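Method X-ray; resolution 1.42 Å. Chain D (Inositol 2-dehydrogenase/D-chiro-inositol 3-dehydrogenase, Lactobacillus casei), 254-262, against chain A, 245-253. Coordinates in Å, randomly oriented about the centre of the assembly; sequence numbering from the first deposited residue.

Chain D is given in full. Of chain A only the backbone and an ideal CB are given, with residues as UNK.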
# COMPACT_ATOMS: atom_id res chain seq x y z
N TYR D 254 5.54 -8.49 2.68
CA TYR D 254 6.96 -8.70 2.66
C TYR D 254 7.45 -8.45 1.24
O TYR D 254 6.88 -8.96 0.30
CB TYR D 254 7.29 -10.11 3.12
CG TYR D 254 8.77 -10.37 3.20
CD1 TYR D 254 9.47 -10.84 2.12
CD2 TYR D 254 9.46 -10.13 4.36
CE1 TYR D 254 10.79 -11.07 2.20
CE2 TYR D 254 10.79 -10.35 4.44
CZ TYR D 254 11.44 -10.82 3.37
OH TYR D 254 12.78 -11.03 3.46
N GLY D 255 8.49 -7.64 1.11
CA GLY D 255 8.97 -7.32 -0.20
C GLY D 255 10.06 -6.29 -0.18
O GLY D 255 9.97 -5.29 0.48
N LEU D 256 11.10 -6.58 -0.94
CA LEU D 256 12.20 -5.66 -1.16
C LEU D 256 12.12 -5.05 -2.54
O LEU D 256 12.59 -3.96 -2.71
CB LEU D 256 13.53 -6.37 -0.96
CG LEU D 256 13.61 -6.80 0.49
CD1 LEU D 256 14.55 -7.94 0.64
CD2 LEU D 256 13.99 -5.66 1.41
N GLY D 257 11.48 -5.74 -3.46
CA GLY D 257 11.55 -5.36 -4.86
C GLY D 257 10.83 -4.08 -5.10
O GLY D 257 10.07 -3.63 -4.26
N PRO D 258 11.06 -3.50 -6.27
CA PRO D 258 10.45 -2.21 -6.54
C PRO D 258 8.98 -2.29 -6.90
O PRO D 258 8.51 -3.29 -7.31
CB PRO D 258 11.25 -1.69 -7.73
CG PRO D 258 11.74 -2.86 -8.41
CD PRO D 258 11.99 -3.89 -7.34
N ILE D 259 8.32 -1.17 -6.72
CA ILE D 259 7.02 -0.95 -7.27
C ILE D 259 7.14 -0.53 -8.72
O ILE D 259 7.78 0.42 -9.03
CB ILE D 259 6.24 0.11 -6.49
CG1 ILE D 259 6.15 -0.31 -5.03
CG2 ILE D 259 4.89 0.31 -7.09
CD1 ILE D 259 5.64 0.73 -4.16
N LEU D 260 6.53 -1.30 -9.59
CA LEU D 260 6.51 -1.07 -11.02
C LEU D 260 5.18 -0.53 -11.49
O LEU D 260 4.19 -1.12 -11.26
CB LEU D 260 6.81 -2.38 -11.76
CG LEU D 260 6.71 -2.32 -13.29
CD1 LEU D 260 7.79 -1.49 -13.83
CD2 LEU D 260 6.80 -3.65 -13.90
N ARG D 261 5.23 0.60 -12.16
CA ARG D 261 4.09 1.13 -12.87
C ARG D 261 4.30 0.89 -14.35
O ARG D 261 5.20 1.41 -14.93
CB ARG D 261 3.91 2.62 -12.61
CG ARG D 261 3.21 2.97 -11.33
CD ARG D 261 3.57 4.36 -10.93
NE ARG D 261 2.68 4.87 -9.94
CZ ARG D 261 2.83 4.68 -8.64
NH1 ARG D 261 3.83 3.98 -8.17
NH2 ARG D 261 1.96 5.22 -7.82
N SER D 262 3.43 0.11 -14.93
CA SER D 262 3.59 -0.35 -16.29
C SER D 262 2.29 -0.97 -16.76
O SER D 262 1.67 -1.66 -16.03
CB SER D 262 4.68 -1.42 -16.34
OG SER D 262 4.87 -1.87 -17.64
N UNK A 245 10.58 5.97 -19.95
CA UNK A 245 9.80 6.20 -21.15
C UNK A 245 8.45 5.49 -21.12
O UNK A 245 7.50 6.02 -21.56
CB UNK A 245 10.60 5.75 -22.38
N UNK A 246 8.41 4.30 -20.55
CA UNK A 246 7.22 3.50 -20.64
C UNK A 246 6.65 3.06 -19.31
O UNK A 246 5.68 2.34 -19.26
CB UNK A 246 7.51 2.27 -21.50
N UNK A 247 7.27 3.50 -18.24
CA UNK A 247 6.77 3.22 -16.93
C UNK A 247 7.61 3.86 -15.86
O UNK A 247 8.46 4.63 -16.15
CB UNK A 247 6.69 1.71 -16.71
N UNK A 248 7.34 3.50 -14.61
CA UNK A 248 8.08 4.01 -13.48
C UNK A 248 8.47 2.90 -12.49
O UNK A 248 7.82 1.91 -12.41
CB UNK A 248 7.25 5.08 -12.77
N UNK A 249 9.54 3.14 -11.76
CA UNK A 249 9.96 2.28 -10.67
C UNK A 249 10.21 3.07 -9.43
O UNK A 249 10.79 4.09 -9.48
CB UNK A 249 11.22 1.49 -11.05
N UNK A 250 9.75 2.57 -8.29
CA UNK A 250 10.07 3.22 -7.04
C UNK A 250 10.34 2.24 -5.91
O UNK A 250 9.92 1.13 -5.93
CB UNK A 250 8.93 4.16 -6.64
N UNK A 251 11.06 2.71 -4.91
CA UNK A 251 11.31 1.90 -3.75
C UNK A 251 10.03 1.64 -2.98
O UNK A 251 9.21 2.49 -2.90
CB UNK A 251 12.35 2.57 -2.85
N UNK A 252 9.88 0.44 -2.44
CA UNK A 252 8.69 0.05 -1.72
C UNK A 252 8.64 0.67 -0.35
O UNK A 252 9.54 1.31 0.13
CB UNK A 252 8.61 -1.47 -1.61
N UNK A 253 7.51 0.43 0.29
CA UNK A 253 7.32 0.72 1.70
C UNK A 253 8.41 0.02 2.50
O UNK A 253 8.65 -1.15 2.31
CB UNK A 253 5.93 0.28 2.17

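Residues 248–250 of chain A pair antiparallel with strand 259–262 of chain D; the backbone and ideal CB positions call for glycine at one position, suggest a class of residue at a few others, and leave the rest open. Position 245 lies out of reach of chain D, which sets no preference there; it is E245(A). At position 246 the CA-to-CB bond points sideways and the ideal CB has no chain D neighbour within 5.5 Å, so many residues would fit, small polar ones included. The residue is T246(A), whose OG1 reaches S262(D) OG through a water, at 3.2 and 2.7 Å from it.

At position 247 the CA-to-CB bond points toward chain D, and an ideal CB would lie 2.3 Å from R261(D) O, a clash; phi/psi of -178/-171° also suits a residue without a side chain. Glycine is the clear expectation, and G247(A) brings its CA to 3.1 Å from R261(D) O.

Position 248 pairs with R261(D) through two backbone hydrogen bonds, N to R261(D) O (3.0 Å) and O to R261(D) N (2.9 Å). Its CB lies 4.2 Å from R261(D) CB on the same sheet face, where an acidic or polar side chain would suit the arginine. E248(A) places OE1 3.6 Å from R261(D) CD and 4.1 Å from R261(D) NE, well out of the guanidinium plane, so the charges are near but form no salt bridge.

Position 249 turns to the other face, with P258(D) CB and L260(D) CD1 within reach of its CB. Leucine, isoleucine, valine or methionine would suit. L249(A) extends CD2 to 3.7 Å from L260(D) CD1 and 3.9 Å from P258(D) CG.

Position 250 is held by hydrogen bonds from its N to I259(D) O (3.0 Å) and from I259(D) N to its O (2.9 Å). Its side chain shares a face with I259(D) and R261(D), favouring an aliphatic stem and perhaps a polar end. Q250(A) fits: CG packs 4.0 Å from I259(D) CB, and OE1 lies 3.5 Å from R261(D) NH1.

At position 251 the CB points away, leaving the choice open; the residue is L251(A). Position 252 has a phi of -76°, compatible with proline, and its CB lies 3.7 Å from G257(D) O and 4.4 Å from I259(D) CG1. A compact apolar residue would suit. P252(A) sets CG 3.3 Å from G257(D) O. Position 253 points sideways, with nothing of chain D within 5.5 Å of its CB, so the choice is open. The residue is N253(A), and its backbone O, available whatever the side chain, accepts from a water (3.1 Å) that also donates to G255(D) O (2.9 Å).

Chain A 245-253: ETGELQLPN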
# COMPACT_ATOMS: atom_id res chain seq x y z
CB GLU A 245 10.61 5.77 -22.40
CG GLU A 245 11.79 6.62 -22.63
CD GLU A 245 12.70 6.12 -23.69
OE1 GLU A 245 12.92 4.94 -23.76
OE2 GLU A 245 13.23 6.98 -24.40
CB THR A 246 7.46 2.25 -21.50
OG1 THR A 246 8.33 1.36 -20.82
CG2 THR A 246 8.03 2.62 -22.85
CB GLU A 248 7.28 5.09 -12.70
CG GLU A 248 6.77 6.26 -13.49
CD GLU A 248 6.04 7.30 -12.64
OE1 GLU A 248 5.83 7.06 -11.47
OE2 GLU A 248 5.70 8.35 -13.18
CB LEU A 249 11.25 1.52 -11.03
CG LEU A 249 11.15 0.42 -12.07
CD1 LEU A 249 12.48 0.11 -12.78
CD2 LEU A 249 10.57 -0.81 -11.47
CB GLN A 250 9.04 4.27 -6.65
CG GLN A 250 7.76 3.77 -6.14
CD GLN A 250 6.77 4.92 -5.79
OE1 GLN A 250 6.45 5.73 -6.61
NE2 GLN A 250 6.35 4.96 -4.57
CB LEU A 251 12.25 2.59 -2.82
CG LEU A 251 13.68 2.61 -3.27
CD1 LEU A 251 14.47 3.37 -2.22
CD2 LEU A 251 14.24 1.22 -3.35
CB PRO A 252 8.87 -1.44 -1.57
CG PRO A 252 10.20 -1.65 -1.59
CD PRO A 252 10.80 -0.69 -2.53
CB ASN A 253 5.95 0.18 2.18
CG ASN A 253 4.76 1.06 1.75
OD1 ASN A 253 4.94 2.17 1.28
ND2 ASN A 253 3.54 0.58 1.97
O HOH W 1 6.79 -0.23 -18.53
O HOH W 2 11.10 -3.01 1.77
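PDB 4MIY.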